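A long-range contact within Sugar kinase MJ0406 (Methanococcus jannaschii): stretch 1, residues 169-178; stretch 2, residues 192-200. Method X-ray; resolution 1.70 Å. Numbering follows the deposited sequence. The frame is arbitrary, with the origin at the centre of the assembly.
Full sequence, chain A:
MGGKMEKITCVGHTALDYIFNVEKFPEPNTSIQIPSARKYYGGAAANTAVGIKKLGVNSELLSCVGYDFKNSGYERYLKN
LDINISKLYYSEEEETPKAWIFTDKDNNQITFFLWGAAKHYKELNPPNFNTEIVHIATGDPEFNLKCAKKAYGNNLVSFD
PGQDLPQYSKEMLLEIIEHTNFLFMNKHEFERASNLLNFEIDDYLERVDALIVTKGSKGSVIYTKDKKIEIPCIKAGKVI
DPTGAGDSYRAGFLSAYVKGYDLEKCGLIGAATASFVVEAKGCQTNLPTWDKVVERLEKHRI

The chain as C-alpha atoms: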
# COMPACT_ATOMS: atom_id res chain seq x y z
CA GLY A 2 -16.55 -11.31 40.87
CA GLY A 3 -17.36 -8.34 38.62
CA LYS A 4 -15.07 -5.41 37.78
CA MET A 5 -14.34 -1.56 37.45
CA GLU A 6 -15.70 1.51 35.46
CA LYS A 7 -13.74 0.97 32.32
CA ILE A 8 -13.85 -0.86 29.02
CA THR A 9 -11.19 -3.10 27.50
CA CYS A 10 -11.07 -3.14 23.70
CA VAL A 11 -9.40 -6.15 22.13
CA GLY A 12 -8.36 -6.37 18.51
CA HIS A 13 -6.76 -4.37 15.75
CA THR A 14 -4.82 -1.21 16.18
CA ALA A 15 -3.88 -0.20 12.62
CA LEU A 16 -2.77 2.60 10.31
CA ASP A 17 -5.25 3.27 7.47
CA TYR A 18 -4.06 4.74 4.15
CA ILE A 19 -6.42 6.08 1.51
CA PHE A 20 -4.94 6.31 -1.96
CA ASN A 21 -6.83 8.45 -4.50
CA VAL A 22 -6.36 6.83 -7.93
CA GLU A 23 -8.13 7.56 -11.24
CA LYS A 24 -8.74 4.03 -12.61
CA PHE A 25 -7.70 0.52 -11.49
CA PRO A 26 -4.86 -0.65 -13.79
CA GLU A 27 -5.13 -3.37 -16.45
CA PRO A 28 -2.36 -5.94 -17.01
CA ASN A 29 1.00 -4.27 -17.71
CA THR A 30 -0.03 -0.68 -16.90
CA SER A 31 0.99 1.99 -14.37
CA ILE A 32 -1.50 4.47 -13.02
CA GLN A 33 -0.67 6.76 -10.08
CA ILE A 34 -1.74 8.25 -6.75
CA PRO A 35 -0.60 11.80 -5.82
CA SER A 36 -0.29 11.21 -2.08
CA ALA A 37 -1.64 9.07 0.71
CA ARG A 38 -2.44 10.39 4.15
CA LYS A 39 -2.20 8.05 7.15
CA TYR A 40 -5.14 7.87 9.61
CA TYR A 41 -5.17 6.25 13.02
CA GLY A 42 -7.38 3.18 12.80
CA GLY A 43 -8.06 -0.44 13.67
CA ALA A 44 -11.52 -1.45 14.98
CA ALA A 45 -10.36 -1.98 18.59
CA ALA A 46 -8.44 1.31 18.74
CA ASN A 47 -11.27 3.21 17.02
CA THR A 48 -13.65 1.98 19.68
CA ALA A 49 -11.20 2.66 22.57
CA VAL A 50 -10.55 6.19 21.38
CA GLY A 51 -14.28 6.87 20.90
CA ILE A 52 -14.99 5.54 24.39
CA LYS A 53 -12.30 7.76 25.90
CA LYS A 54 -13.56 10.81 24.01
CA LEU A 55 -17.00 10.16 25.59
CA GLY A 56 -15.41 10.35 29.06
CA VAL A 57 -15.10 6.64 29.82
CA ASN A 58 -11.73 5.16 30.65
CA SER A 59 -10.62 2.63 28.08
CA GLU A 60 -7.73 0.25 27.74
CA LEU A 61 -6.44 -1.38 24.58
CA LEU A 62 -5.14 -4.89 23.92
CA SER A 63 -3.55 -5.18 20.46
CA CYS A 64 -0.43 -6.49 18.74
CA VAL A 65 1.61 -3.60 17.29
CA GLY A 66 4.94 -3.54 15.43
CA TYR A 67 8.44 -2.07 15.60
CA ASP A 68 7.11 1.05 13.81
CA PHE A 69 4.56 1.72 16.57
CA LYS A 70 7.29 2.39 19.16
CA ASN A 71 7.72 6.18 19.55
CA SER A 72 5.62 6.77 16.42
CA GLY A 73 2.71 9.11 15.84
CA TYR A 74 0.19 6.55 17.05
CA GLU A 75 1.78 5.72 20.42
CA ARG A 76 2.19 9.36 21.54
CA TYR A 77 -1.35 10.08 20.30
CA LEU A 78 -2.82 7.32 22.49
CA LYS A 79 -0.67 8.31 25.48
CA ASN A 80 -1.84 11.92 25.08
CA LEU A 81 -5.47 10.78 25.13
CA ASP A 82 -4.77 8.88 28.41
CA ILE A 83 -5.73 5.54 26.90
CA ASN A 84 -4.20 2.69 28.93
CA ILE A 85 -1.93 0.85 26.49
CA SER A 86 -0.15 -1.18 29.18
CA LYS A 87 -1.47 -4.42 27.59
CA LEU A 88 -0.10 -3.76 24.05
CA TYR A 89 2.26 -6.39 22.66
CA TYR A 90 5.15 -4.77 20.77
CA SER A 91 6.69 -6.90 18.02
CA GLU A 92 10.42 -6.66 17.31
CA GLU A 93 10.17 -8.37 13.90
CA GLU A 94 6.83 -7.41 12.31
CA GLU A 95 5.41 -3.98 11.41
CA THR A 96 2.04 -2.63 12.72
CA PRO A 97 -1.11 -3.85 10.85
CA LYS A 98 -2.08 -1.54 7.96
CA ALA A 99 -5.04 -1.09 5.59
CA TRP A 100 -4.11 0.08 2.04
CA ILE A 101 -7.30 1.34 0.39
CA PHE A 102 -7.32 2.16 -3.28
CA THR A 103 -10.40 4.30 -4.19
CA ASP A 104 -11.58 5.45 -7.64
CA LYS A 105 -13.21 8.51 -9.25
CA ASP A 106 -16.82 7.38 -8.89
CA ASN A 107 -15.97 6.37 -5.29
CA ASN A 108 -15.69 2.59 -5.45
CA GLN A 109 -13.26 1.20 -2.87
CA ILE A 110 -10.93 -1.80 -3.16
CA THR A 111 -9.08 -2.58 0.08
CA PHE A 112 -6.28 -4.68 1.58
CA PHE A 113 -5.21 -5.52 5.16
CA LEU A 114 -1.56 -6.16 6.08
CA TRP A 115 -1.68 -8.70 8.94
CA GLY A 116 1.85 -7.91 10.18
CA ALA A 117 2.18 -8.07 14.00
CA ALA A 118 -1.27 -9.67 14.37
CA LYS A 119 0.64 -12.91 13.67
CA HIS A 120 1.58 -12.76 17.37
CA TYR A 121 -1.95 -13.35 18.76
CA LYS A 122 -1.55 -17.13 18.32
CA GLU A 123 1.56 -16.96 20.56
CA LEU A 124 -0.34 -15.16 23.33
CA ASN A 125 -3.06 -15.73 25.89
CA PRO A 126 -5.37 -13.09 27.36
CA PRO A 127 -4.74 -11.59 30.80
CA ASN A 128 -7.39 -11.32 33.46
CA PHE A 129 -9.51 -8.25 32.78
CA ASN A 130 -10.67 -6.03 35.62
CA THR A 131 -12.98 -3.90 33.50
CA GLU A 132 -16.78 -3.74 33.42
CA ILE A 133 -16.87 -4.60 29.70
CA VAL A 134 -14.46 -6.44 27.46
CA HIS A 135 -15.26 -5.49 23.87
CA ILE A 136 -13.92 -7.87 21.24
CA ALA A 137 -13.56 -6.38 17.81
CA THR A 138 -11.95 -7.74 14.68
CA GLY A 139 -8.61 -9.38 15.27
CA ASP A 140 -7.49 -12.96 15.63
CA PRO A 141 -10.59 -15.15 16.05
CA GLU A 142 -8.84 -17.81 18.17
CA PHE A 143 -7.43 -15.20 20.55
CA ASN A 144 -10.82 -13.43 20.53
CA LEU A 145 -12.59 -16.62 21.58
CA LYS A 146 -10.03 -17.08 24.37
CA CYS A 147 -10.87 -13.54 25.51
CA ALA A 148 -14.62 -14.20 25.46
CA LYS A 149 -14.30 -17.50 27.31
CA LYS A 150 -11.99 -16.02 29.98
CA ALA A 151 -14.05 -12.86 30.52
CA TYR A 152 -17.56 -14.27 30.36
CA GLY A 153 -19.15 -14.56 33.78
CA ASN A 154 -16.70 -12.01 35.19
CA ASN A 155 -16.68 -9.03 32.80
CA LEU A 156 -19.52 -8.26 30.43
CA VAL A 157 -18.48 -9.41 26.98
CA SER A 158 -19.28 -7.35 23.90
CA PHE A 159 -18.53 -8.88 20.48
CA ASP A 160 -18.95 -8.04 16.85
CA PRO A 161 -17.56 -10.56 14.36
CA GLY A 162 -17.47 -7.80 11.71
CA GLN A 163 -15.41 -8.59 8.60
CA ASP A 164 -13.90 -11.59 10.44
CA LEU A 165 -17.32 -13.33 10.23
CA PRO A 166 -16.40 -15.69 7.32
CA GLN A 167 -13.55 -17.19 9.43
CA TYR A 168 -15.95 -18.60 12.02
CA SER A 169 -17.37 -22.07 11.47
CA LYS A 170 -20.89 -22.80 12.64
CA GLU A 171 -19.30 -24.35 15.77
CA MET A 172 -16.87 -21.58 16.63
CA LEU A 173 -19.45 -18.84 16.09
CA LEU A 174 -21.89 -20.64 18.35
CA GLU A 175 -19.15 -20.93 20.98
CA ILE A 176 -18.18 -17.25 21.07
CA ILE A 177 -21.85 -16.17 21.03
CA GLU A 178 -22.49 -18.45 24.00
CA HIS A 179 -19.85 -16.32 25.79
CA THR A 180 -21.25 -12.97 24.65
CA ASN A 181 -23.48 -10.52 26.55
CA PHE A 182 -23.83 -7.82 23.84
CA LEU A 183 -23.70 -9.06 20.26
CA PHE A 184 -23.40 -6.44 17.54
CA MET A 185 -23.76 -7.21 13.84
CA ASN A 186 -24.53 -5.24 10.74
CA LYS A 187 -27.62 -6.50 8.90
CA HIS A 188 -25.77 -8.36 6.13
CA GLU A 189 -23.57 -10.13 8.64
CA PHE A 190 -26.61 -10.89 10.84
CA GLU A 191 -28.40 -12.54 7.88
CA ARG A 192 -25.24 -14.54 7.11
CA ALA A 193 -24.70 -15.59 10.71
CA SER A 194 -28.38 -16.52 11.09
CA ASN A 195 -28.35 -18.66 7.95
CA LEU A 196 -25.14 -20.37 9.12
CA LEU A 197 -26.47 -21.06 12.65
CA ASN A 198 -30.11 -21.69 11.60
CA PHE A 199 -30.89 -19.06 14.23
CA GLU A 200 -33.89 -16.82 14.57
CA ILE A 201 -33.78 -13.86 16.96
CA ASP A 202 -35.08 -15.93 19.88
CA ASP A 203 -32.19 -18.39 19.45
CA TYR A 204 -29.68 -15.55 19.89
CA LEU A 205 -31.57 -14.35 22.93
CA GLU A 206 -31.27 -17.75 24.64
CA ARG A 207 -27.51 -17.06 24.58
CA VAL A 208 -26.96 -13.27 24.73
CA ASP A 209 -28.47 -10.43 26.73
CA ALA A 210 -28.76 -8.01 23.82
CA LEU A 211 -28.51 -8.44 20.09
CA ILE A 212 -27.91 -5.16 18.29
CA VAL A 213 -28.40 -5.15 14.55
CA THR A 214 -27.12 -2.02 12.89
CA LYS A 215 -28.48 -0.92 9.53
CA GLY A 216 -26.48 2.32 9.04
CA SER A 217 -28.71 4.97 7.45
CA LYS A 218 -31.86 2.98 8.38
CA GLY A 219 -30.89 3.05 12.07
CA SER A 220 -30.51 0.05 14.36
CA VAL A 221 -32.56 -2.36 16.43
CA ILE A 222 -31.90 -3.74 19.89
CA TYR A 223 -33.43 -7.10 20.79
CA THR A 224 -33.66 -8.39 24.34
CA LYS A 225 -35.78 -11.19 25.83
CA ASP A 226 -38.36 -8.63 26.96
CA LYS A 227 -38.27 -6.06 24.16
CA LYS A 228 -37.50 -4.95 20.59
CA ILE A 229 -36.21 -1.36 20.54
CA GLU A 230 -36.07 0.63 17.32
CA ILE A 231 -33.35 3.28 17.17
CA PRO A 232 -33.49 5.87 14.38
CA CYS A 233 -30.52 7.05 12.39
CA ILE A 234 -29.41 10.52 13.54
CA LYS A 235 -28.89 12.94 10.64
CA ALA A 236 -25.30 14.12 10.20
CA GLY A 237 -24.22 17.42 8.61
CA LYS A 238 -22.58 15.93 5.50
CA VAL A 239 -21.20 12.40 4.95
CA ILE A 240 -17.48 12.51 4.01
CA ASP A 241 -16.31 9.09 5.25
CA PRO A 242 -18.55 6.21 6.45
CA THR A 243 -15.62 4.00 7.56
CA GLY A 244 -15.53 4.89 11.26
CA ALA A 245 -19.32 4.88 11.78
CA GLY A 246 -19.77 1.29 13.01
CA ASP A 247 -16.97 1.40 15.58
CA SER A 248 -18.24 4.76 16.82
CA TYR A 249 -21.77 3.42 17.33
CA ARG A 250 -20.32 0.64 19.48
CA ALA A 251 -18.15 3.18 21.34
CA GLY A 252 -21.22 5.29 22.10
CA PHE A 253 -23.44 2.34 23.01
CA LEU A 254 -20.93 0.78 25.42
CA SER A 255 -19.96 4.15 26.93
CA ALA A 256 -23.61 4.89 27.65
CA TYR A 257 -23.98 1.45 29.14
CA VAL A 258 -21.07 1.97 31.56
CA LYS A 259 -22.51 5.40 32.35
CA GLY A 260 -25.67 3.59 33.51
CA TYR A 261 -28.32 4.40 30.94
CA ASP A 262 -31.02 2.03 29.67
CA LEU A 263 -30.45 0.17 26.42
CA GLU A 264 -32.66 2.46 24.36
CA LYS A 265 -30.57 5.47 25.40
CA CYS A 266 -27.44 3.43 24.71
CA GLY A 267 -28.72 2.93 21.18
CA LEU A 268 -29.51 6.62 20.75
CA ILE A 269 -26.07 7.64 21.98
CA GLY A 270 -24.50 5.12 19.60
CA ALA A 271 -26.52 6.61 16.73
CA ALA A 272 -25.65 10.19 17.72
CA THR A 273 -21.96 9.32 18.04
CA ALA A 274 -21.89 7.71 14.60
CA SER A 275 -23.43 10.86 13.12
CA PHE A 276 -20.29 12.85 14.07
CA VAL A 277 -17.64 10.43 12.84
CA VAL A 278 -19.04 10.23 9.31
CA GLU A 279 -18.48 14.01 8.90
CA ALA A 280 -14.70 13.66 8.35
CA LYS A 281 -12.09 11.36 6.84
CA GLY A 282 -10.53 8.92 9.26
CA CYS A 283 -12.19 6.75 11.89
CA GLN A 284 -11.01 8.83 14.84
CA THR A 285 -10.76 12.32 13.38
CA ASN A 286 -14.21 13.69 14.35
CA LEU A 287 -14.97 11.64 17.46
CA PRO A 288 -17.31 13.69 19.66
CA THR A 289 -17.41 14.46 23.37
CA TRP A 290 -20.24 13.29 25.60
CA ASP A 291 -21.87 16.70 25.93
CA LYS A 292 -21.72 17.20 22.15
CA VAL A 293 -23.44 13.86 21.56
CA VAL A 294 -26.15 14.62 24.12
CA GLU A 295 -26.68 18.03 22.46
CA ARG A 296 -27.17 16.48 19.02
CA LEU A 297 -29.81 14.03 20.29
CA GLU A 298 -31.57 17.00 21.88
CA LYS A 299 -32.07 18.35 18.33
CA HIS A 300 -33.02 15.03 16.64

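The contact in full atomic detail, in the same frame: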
# COMPACT_ATOMS: atom_id res chain seq x y z
N SER A 169 -16.52 -20.94 11.78
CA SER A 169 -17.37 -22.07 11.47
C SER A 169 -18.65 -21.95 12.26
O SER A 169 -18.69 -21.23 13.27
CB SER A 169 -16.69 -23.38 11.88
OG SER A 169 -16.55 -23.44 13.29
N LYS A 170 -19.66 -22.70 11.86
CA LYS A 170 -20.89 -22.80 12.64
C LYS A 170 -20.56 -23.02 14.13
O LYS A 170 -21.13 -22.37 15.01
CB LYS A 170 -21.75 -23.95 12.11
CG LYS A 170 -23.16 -23.97 12.67
CD LYS A 170 -23.95 -25.16 12.12
CE LYS A 170 -25.29 -25.29 12.83
NZ LYS A 170 -26.13 -26.38 12.24
N GLU A 171 -19.61 -23.91 14.39
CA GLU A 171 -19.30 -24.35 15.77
C GLU A 171 -18.59 -23.28 16.60
O GLU A 171 -18.91 -23.05 17.78
CB GLU A 171 -18.45 -25.64 15.71
CG GLU A 171 -19.20 -26.86 15.19
CD GLU A 171 -19.30 -26.95 13.67
OE1 GLU A 171 -18.42 -26.42 12.96
OE2 GLU A 171 -20.27 -27.57 13.18
N MET A 172 -17.63 -22.62 15.98
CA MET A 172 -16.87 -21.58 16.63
C MET A 172 -17.71 -20.32 16.87
O MET A 172 -17.54 -19.63 17.88
CB MET A 172 -15.68 -21.21 15.78
CG MET A 172 -14.72 -20.31 16.51
SD MET A 172 -13.38 -19.83 15.46
CE MET A 172 -12.35 -18.93 16.64
N LEU A 173 -18.57 -20.00 15.92
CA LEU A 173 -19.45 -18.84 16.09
C LEU A 173 -20.44 -19.07 17.21
O LEU A 173 -20.71 -18.16 17.99
CB LEU A 173 -20.20 -18.54 14.78
CG LEU A 173 -20.99 -17.24 14.76
CD1 LEU A 173 -20.08 -16.05 15.06
CD2 LEU A 173 -21.70 -17.07 13.40
N LEU A 174 -20.97 -20.29 17.30
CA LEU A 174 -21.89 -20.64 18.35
C LEU A 174 -21.16 -20.51 19.68
O LEU A 174 -21.68 -19.92 20.62
CB LEU A 174 -22.42 -22.06 18.16
CG LEU A 174 -23.45 -22.56 19.17
CD1 LEU A 174 -24.69 -21.67 19.18
CD2 LEU A 174 -23.82 -24.02 18.84
N GLU A 175 -19.92 -20.98 19.73
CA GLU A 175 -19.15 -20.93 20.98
C GLU A 175 -18.88 -19.51 21.47
O GLU A 175 -19.05 -19.23 22.65
CB GLU A 175 -17.83 -21.71 20.84
CG GLU A 175 -17.07 -21.86 22.14
CD GLU A 175 -17.73 -22.81 23.14
OE1 GLU A 175 -18.79 -23.41 22.85
OE2 GLU A 175 -17.15 -22.97 24.24
N ILE A 176 -18.46 -18.60 20.60
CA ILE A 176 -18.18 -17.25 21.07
C ILE A 176 -19.48 -16.52 21.45
O ILE A 176 -19.50 -15.77 22.42
CB ILE A 176 -17.33 -16.46 20.04
CG1 ILE A 176 -16.73 -15.22 20.69
CG2 ILE A 176 -18.14 -16.09 18.78
CD1 ILE A 176 -15.52 -14.69 19.97
N ILE A 177 -20.56 -16.77 20.72
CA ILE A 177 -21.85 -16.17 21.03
C ILE A 177 -22.37 -16.66 22.38
O ILE A 177 -23.02 -15.91 23.09
CB ILE A 177 -22.88 -16.43 19.89
CG1 ILE A 177 -22.53 -15.57 18.70
CG2 ILE A 177 -24.31 -16.17 20.37
CD1 ILE A 177 -23.44 -15.83 17.47
N GLU A 178 -22.03 -17.89 22.75
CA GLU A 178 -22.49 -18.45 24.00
C GLU A 178 -21.73 -17.78 25.15
O GLU A 178 -22.15 -17.88 26.30
CB GLU A 178 -22.42 -19.99 23.99
CG GLU A 178 -23.52 -20.53 23.06
CD GLU A 178 -23.76 -22.01 23.10
OE1 GLU A 178 -22.78 -22.78 23.26
OE2 GLU A 178 -24.94 -22.40 22.93
N ARG A 192 -26.18 -13.48 7.46
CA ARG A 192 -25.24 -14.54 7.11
C ARG A 192 -25.03 -15.48 8.29
O ARG A 192 -25.02 -16.70 8.14
CB ARG A 192 -23.90 -13.96 6.65
CG ARG A 192 -22.74 -14.96 6.62
CD ARG A 192 -21.75 -14.72 5.49
NE ARG A 192 -20.71 -15.74 5.45
CZ ARG A 192 -19.73 -15.80 4.55
NH1 ARG A 192 -19.63 -14.89 3.59
NH2 ARG A 192 -18.83 -16.78 4.62
N ALA A 193 -24.88 -14.87 9.47
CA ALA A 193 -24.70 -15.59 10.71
C ALA A 193 -25.94 -16.43 11.01
O ALA A 193 -25.81 -17.57 11.43
CB ALA A 193 -24.42 -14.64 11.87
N SER A 194 -27.11 -15.86 10.76
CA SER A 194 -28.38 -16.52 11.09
C SER A 194 -28.61 -17.72 10.18
O SER A 194 -29.08 -18.77 10.62
CB SER A 194 -29.55 -15.54 11.01
OG SER A 194 -29.37 -14.46 11.91
N ASN A 195 -28.27 -17.56 8.90
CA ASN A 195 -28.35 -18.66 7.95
C ASN A 195 -27.36 -19.77 8.33
O ASN A 195 -27.69 -20.95 8.32
CB ASN A 195 -28.09 -18.14 6.52
CG ASN A 195 -28.29 -19.20 5.44
OD1 ASN A 195 -27.36 -19.53 4.70
ND2 ASN A 195 -29.50 -19.73 5.33
N LEU A 196 -26.14 -19.39 8.72
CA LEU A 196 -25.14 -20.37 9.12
C LEU A 196 -25.55 -21.16 10.37
O LEU A 196 -25.41 -22.38 10.41
CB LEU A 196 -23.78 -19.71 9.33
CG LEU A 196 -22.61 -20.61 9.74
CD1 LEU A 196 -22.25 -21.60 8.64
CD2 LEU A 196 -21.41 -19.76 10.13
N LEU A 197 -26.09 -20.46 11.37
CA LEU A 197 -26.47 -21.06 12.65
C LEU A 197 -27.87 -21.70 12.66
O LEU A 197 -28.22 -22.41 13.60
CB LEU A 197 -26.40 -20.00 13.75
CG LEU A 197 -25.05 -19.35 14.03
CD1 LEU A 197 -25.19 -18.03 14.79
CD2 LEU A 197 -24.15 -20.29 14.82
N ASN A 198 -28.66 -21.47 11.60
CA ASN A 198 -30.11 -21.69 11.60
C ASN A 198 -30.75 -21.06 12.83
O ASN A 198 -31.58 -21.67 13.51
CB ASN A 198 -30.50 -23.18 11.45
CG ASN A 198 -32.00 -23.39 11.21
OD1 ASN A 198 -32.67 -22.58 10.54
ND2 ASN A 198 -32.54 -24.47 11.75
N PHE A 199 -30.36 -19.82 13.10
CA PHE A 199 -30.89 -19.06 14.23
C PHE A 199 -31.93 -18.05 13.79
O PHE A 199 -31.76 -17.36 12.79
CB PHE A 199 -29.77 -18.28 14.92
CG PHE A 199 -29.08 -19.03 16.03
CD1 PHE A 199 -28.37 -18.32 16.99
CD2 PHE A 199 -29.11 -20.41 16.12
CE1 PHE A 199 -27.72 -18.97 18.02
CE2 PHE A 199 -28.45 -21.06 17.17
CZ PHE A 199 -27.77 -20.33 18.11
N GLU A 200 -33.01 -17.97 14.57
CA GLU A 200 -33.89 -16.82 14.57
C GLU A 200 -33.49 -15.97 15.78
O GLU A 200 -32.62 -16.36 16.57
CB GLU A 200 -35.36 -17.27 14.68
CG GLU A 200 -35.87 -18.06 13.49
CD GLU A 200 -37.17 -18.79 13.78
OE1 GLU A 200 -37.16 -19.74 14.60
OE2 GLU A 200 -38.22 -18.41 13.21

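Apolar packing holds helix 170-178 against the end of helix 192-197 and the turn that follows it; no hydrogen bond joins the two stretches, and 413 Å² is buried, both sides summed. The helix axes approach to 10.1 Å at 111° between their N-to-C directions; the CA atoms of Lys170 and Leu197 are 5.8 Å apart, the nearest such pair.

Leu197 (chi1 m, chi2 t) packs as a knob into a hole formed by Lys170, Leu173, Leu174 and Ile177. Its CA-to-CB bond points sideways, but the branched end reaches the opposing helix and uses both methyls: Leu197 CD1 lies 3.9 Å from Leu173 CD2 and 3.9 Å from Ile177 CD1, while Leu197 CD2 lies 4.2 Å from Leu174 CB and 3.7 Å from the backbone atom Lys170 O. Lys170 O also accepts from Leu174 N (3.1 Å) within its helix. Leu197 is buried and has the largest area covered by the other stretch; Leu173 and Ile177 are also buried, as suits apolar side chains.

Further apolar contacts flank the knob. Leu173 points toward the other stretch, and its CD2 also meets Ala193 CB at 4.0 Å and Leu196 CD2 at 4.2 Å. Ala193, buried, offers its one methyl to the end of Leu173. Beyond the helix end, Asn198 adopts positive phi and the chain turns, with Phe199 N donating to Ser194 O (3.0 Å); Phe199 then points toward stretch 1, its CZ 3.5 Å from Leu174 CD1, which approaches the ring obliquely.

Lys170, extended with all four chi angles t, lays its methylenes along the exposed margin, CG lying 3.6 Å from Leu196 O, while its NZ makes no hydrogen bond to stretch 2.

Ser169 points away from stretch 2. Ser169 OG, in rotamer p, accepts from Met172 N (3.0 Å, 166°), satisfying an amide in the first turn of the helix that carries the hole.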